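Local coordinates for protein Ent-copalyl diphosphate synthase (Streptomyces platensis, PDB 5BP8) that belongs to the class II terpene cyclases, largely helical enzymes built from alpha-barrel domains related to those of squalene-hopene cyclase, at residues L384-Q388 / S420-A424; D391-M395 / T406-A410. All blocks are in the same frame, centred on the assembly; numbering follows the deposited sequence. Where two conformers were deposited one is given.

Contact 1 of 2, residues L384-Q388 / S420-A424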
loop_
_atom_site.group_PDB
_atom_site.type_symbol
_atom_site.label_atom_id
_atom_site.label_comp_id
_atom_site.label_asym_id
_atom_site.label_seq_id
_atom_site.Cartn_x
_atom_site.Cartn_y
_atom_site.Cartn_z
ATOM N N LEU A 384 3.625 6.067 -21.764
ATOM C CA LEU A 384 4.518 6.392 -20.638
ATOM C C LEU A 384 5.334 7.623 -20.933
ATOM O O LEU A 384 5.473 8.511 -20.104
ATOM C CB LEU A 384 5.453 5.242 -20.304
ATOM C CG LEU A 384 4.800 4.024 -19.647
ATOM C CD1 LEU A 384 5.805 2.898 -19.591
ATOM C CD2 LEU A 384 4.336 4.406 -18.250
ATOM N N LEU A 385 5.879 7.682 -22.143
ATOM C CA LEU A 385 6.572 8.879 -22.584
ATOM C C LEU A 385 5.708 10.140 -22.549
ATOM O O LEU A 385 6.165 11.179 -22.072
ATOM C CB LEU A 385 7.143 8.647 -23.998
ATOM C CG LEU A 385 8.185 7.525 -23.998
ATOM C CD1 LEU A 385 8.556 7.044 -25.426
ATOM C CD2 LEU A 385 9.412 8.002 -23.248
ATOM N N ASP A 386 4.463 10.045 -22.995
ATOM C CA ASP A 386 3.584 11.196 -23.033
ATOM C C ASP A 386 3.143 11.649 -21.621
ATOM O O ASP A 386 2.766 12.798 -21.433
ATOM C CB ASP A 386 2.353 10.878 -23.887
ATOM C CG ASP A 386 2.709 10.513 -25.333
ATOM O OD1 ASP A 386 1.797 10.045 -26.045
ATOM O OD2 ASP A 386 3.883 10.664 -25.755
ATOM N N ASN A 387 3.175 10.733 -20.648
ATOM C CA ASN A 387 2.768 11.050 -19.277
ATOM C C ASN A 387 3.895 11.426 -18.324
ATOM O O ASN A 387 3.632 11.674 -17.137
ATOM C CB ASN A 387 1.919 9.913 -18.713
ATOM C CG ASN A 387 0.506 9.966 -19.249
ATOM O OD1 ASN A 387 -0.353 10.637 -18.690
ATOM N ND2 ASN A 387 0.266 9.295 -20.363
ATOM N N GLN A 388 5.132 11.502 -18.836
ATOM C CA GLN A 388 6.261 12.009 -18.069
ATOM C C GLN A 388 6.035 13.495 -17.792
ATOM O O GLN A 388 5.651 14.245 -18.695
ATOM C CB GLN A 388 7.594 11.838 -18.810
ATOM C CG GLN A 388 8.836 12.164 -17.978
ATOM C CD GLN A 388 10.145 11.830 -18.678
ATOM O OE1 GLN A 388 10.202 11.827 -19.897
ATOM N NE2 GLN A 388 11.212 11.577 -17.913
ATOM N N SER A 420 13.788 5.448 -29.008
ATOM C CA SER A 420 12.928 6.637 -28.976
ATOM C C SER A 420 12.674 7.109 -27.548
ATOM O O SER A 420 12.368 8.289 -27.332
ATOM C CB SER A 420 11.585 6.370 -29.691
ATOM O OG SER A 420 10.747 5.500 -28.933
ATOM N N ALA A 421 12.805 6.181 -26.583
ATOM C CA ALA A 421 12.494 6.450 -25.178
ATOM C C ALA A 421 13.693 6.860 -24.328
ATOM O O ALA A 421 13.523 7.196 -23.134
ATOM C CB ALA A 421 11.810 5.230 -24.556
ATOM N N ARG A 422 14.881 6.903 -24.927
ATOM C CA ARG A 422 16.120 7.163 -24.173
ATOM C C ARG A 422 16.226 8.611 -23.635
ATOM O O ARG A 422 16.848 8.843 -22.592
ATOM C CB ARG A 422 17.363 6.828 -25.020
ATOM C CG ARG A 422 18.699 6.938 -24.282
ATOM C CD ARG A 422 18.817 5.926 -23.137
ATOM N NE ARG A 422 19.540 6.467 -21.979
ATOM C CZ ARG A 422 19.919 5.757 -20.911
ATOM N NH1 ARG A 422 19.655 4.441 -20.810
ATOM N NH2 ARG A 422 20.573 6.380 -19.929
ATOM N N ALA A 423 15.640 9.573 -24.350
ATOM C CA ALA A 423 15.629 10.969 -23.892
ATOM C C ALA A 423 14.911 11.078 -22.540
ATOM O O ALA A 423 15.366 11.775 -21.629
ATOM C CB ALA A 423 14.942 11.869 -24.909
ATOM N N ALA A 424 13.772 10.409 -22.452
ATOM C CA ALA A 424 12.963 10.409 -21.239
ATOM C C ALA A 424 13.697 9.779 -20.056
ATOM O O ALA A 424 13.624 10.263 -18.913
ATOM C CB ALA A 424 11.664 9.686 -21.497
#
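Leu385 and Ala424 bring their CA atoms to within 6.7 Å, where the last turn of helix 370-386 and the residues just beyond it lie against residues 420-424, which lead into helix 422-435. These helices belong to the all-helical barrel related to squalene-hopene cyclase, and Gln388 is the glutamine of a sequence that fits the QW motif of that family, with Gly392 and Trp394 following in the same loop. Leu385 carries the apolar half of the contact. Its CG stands beside the backbone N and anti to the carbonyl carbon (chi1 -63°), which sends both methyls across the gap. CD1 rests on Ala421 CB at 3.8 Å, while CD2 presses on Ala424 CB at 3.3 Å, tighter than ordinary van der Waals contact. Leu413 of helix 402-416 touches both Leu385 and Ala421, joining this apolar patch to a third helix. Gln388 supplies the polar half. Its chain runs extended from the backbone, CG anti to N, and delivers the amide to the helix start. The same NH2 group also bonds to Gly392 O, so two backbone carbonyls fix the rotation of the amide and leave OE1 turned toward the Ala424 methyl. Across the segments, NE2 donates to Ala424 O at 2.9 Å with an N-H...O angle of 157°; the oxygen lies near the amide plane, whereas NE2 sits 28° out of the carbonyl plane.

Contact 2 of 2, residues D391-M395 / T406-A410; sequences DGSWM and TACCA
The indole of Trp394 lies with one face against Cys409, and the opposite face meets Gln388, whose CG stands over the CZ2 corner of the benzo ring while CB lies just outside its rim. On the cysteine side, CB stands over the six-membered ring, 3.6 Å from its centroid and 17° off the normal, a CH-pi contact. SG sits over the five-membered ring, 3.9 Å from that centroid, as a sulfur-aromatic contact. With SG beside the backbone N of Cys409 (chi1 -67°), the CB-SG bond spans both rings of the indole. At the far end of the benzo ring, CZ3 packs on Ala410 CB at 4.1 Å; Ala410 N and Thr406 CA approach the ring obliquely. The pyrrole NE1 is taken by Leu384 O. Gln388, Gly392 and Trp394 match the family's QW motif, and here the tryptophan ties its loop to helix 402-416 in the helical barrel. The backbone is anchored as well: Trp394 N donates to Thr406 OG1 at 2.9 Å, nearly straight at 169°. That hydroxyl also bonds to Pro402 O, one turn back, so the threonine links the loop to its own helix. Its methyl CG2, anti to the backbone N, turns instead to Trp394 CE3 and Gly392 O, both 4.0 Å away. Before the tryptophan, Asp391 and Ser393 close an Asx turn around Gly392. Asp391 OD1 accepts from Ser393 N at 3.0 Å, met from above the carboxylate plane, and from Ser393 OG at 2.6 Å through its syn lone pair. Trp431 of helix 422-435 packs against the side chains of Asp391, Ser393 and Thr406.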
loop_
_atom_site.group_PDB
_atom_site.type_symbol
_atom_site.label_atom_id
_atom_site.label_comp_id
_atom_site.label_asym_id
_atom_site.label_seq_id
_atom_site.Cartn_x
_atom_site.Cartn_y
_atom_site.Cartn_z
ATOM N N ASP A 391 9.378 18.010 -15.399
ATOM C CA ASP A 391 10.645 17.924 -14.689
ATOM C C ASP A 391 11.397 16.600 -14.830
ATOM O O ASP A 391 12.506 16.456 -14.286
ATOM C CB ASP A 391 10.487 18.313 -13.197
ATOM C CG ASP A 391 9.704 17.300 -12.383
ATOM O OD1 ASP A 391 9.226 16.243 -12.909
ATOM O OD2 ASP A 391 9.567 17.552 -11.165
ATOM N N GLY A 392 10.824 15.639 -15.554
ATOM C CA GLY A 392 11.473 14.356 -15.767
ATOM C C GLY A 392 10.942 13.235 -14.904
ATOM O O GLY A 392 11.275 12.059 -15.095
ATOM N N SER A 393 10.088 13.585 -13.956
ATOM C CA SER A 393 9.533 12.592 -13.048
ATOM C C SER A 393 8.239 12.008 -13.584
ATOM O O SER A 393 7.686 12.495 -14.576
ATOM C CB SER A 393 9.296 13.244 -11.677
ATOM O OG SER A 393 8.198 14.130 -11.718
ATOM N N TRP A 394 7.744 10.964 -12.903
ATOM C CA TRP A 394 6.371 10.522 -13.071
ATOM C C TRP A 394 5.731 10.497 -11.670
ATOM O O TRP A 394 6.439 10.543 -10.685
ATOM C CB TRP A 394 6.274 9.096 -13.643
ATOM C CG TRP A 394 6.497 8.948 -15.142
ATOM C CD1 TRP A 394 5.539 8.855 -16.111
ATOM C CD2 TRP A 394 7.750 8.791 -15.800
ATOM N NE1 TRP A 394 6.130 8.686 -17.350
ATOM C CE2 TRP A 394 7.484 8.612 -17.176
ATOM C CE3 TRP A 394 9.078 8.795 -15.363
ATOM C CZ2 TRP A 394 8.517 8.458 -18.132
ATOM C CZ3 TRP A 394 10.095 8.611 -16.293
ATOM C CH2 TRP A 394 9.807 8.457 -17.672
HETATM N N MSE A 395 4.410 10.426 -11.628
HETATM C CA MSE A 395 3.666 10.146 -10.391
HETATM C C MSE A 395 2.761 8.983 -10.701
HETATM O O MSE A 395 2.355 8.788 -11.854
HETATM C CB MSE A 395 2.802 11.334 -9.984
HETATM C CG MSE A 395 3.480 12.347 -9.065
HETATM SE SE MSE A 395 4.113 11.588 -7.353
HETATM C CE MSE A 395 2.572 11.254 -6.188
ATOM N N THR A 406 8.762 7.184 -10.710
ATOM C CA THR A 406 9.818 7.528 -11.673
ATOM C C THR A 406 10.752 6.340 -11.926
ATOM O O THR A 406 11.145 6.077 -13.078
ATOM C CB THR A 406 10.609 8.761 -11.205
ATOM O OG1 THR A 406 9.694 9.849 -10.998
ATOM C CG2 THR A 406 11.624 9.195 -12.282
ATOM N N ALA A 407 11.101 5.611 -10.873
ATOM C CA ALA A 407 11.903 4.415 -11.036
ATOM C C ALA A 407 11.172 3.387 -11.885
ATOM O O ALA A 407 11.778 2.841 -12.839
ATOM C CB ALA A 407 12.273 3.796 -9.712
ATOM N N CYS A 408 9.901 3.123 -11.570
ATOM C CA CYS A 408 9.136 2.109 -12.324
ATOM C C CYS A 408 9.159 2.425 -13.840
ATOM O O CYS A 408 9.475 1.556 -14.657
ATOM C CB CYS A 408 7.695 2.020 -11.869
ATOM S SG CYS A 408 7.508 1.219 -10.240
ATOM N N CYS A 409 8.800 3.650 -14.186
ATOM C CA CYS A 409 8.605 4.045 -15.575
ATOM C C CYS A 409 9.902 4.153 -16.325
ATOM O O CYS A 409 10.003 3.654 -17.458
ATOM C CB CYS A 409 7.834 5.360 -15.651
ATOM S SG CYS A 409 6.151 5.180 -15.059
ATOM N N ALA A 410 10.904 4.782 -15.720
ATOM C CA ALA A 410 12.209 4.929 -16.405
ATOM C C ALA A 410 12.899 3.583 -16.599
ATOM O O ALA A 410 13.544 3.364 -17.633
ATOM C CB ALA A 410 13.121 5.869 -15.655
#

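How the contacts relate
Contact 2 is nested within the chain loop that contact 1 closes, and the centres of the two are about 9 Å apart. They share the loop from helix 370-386 to helix 402-416: its glutamine reaches helix 422-435 in contact 1, its tryptophan helix 402-416 in contact 2. Hydrogen bonds and packing couple the pair. Leu384 O meets Trp394 NE1 at 2.8 Å, a probable hydrogen bond at the C-terminal part of helix 370-386. Gln388 CG packs on Ser393 O at 3.6 Å. The loop thus contacts both of the helices that follow it in the chain.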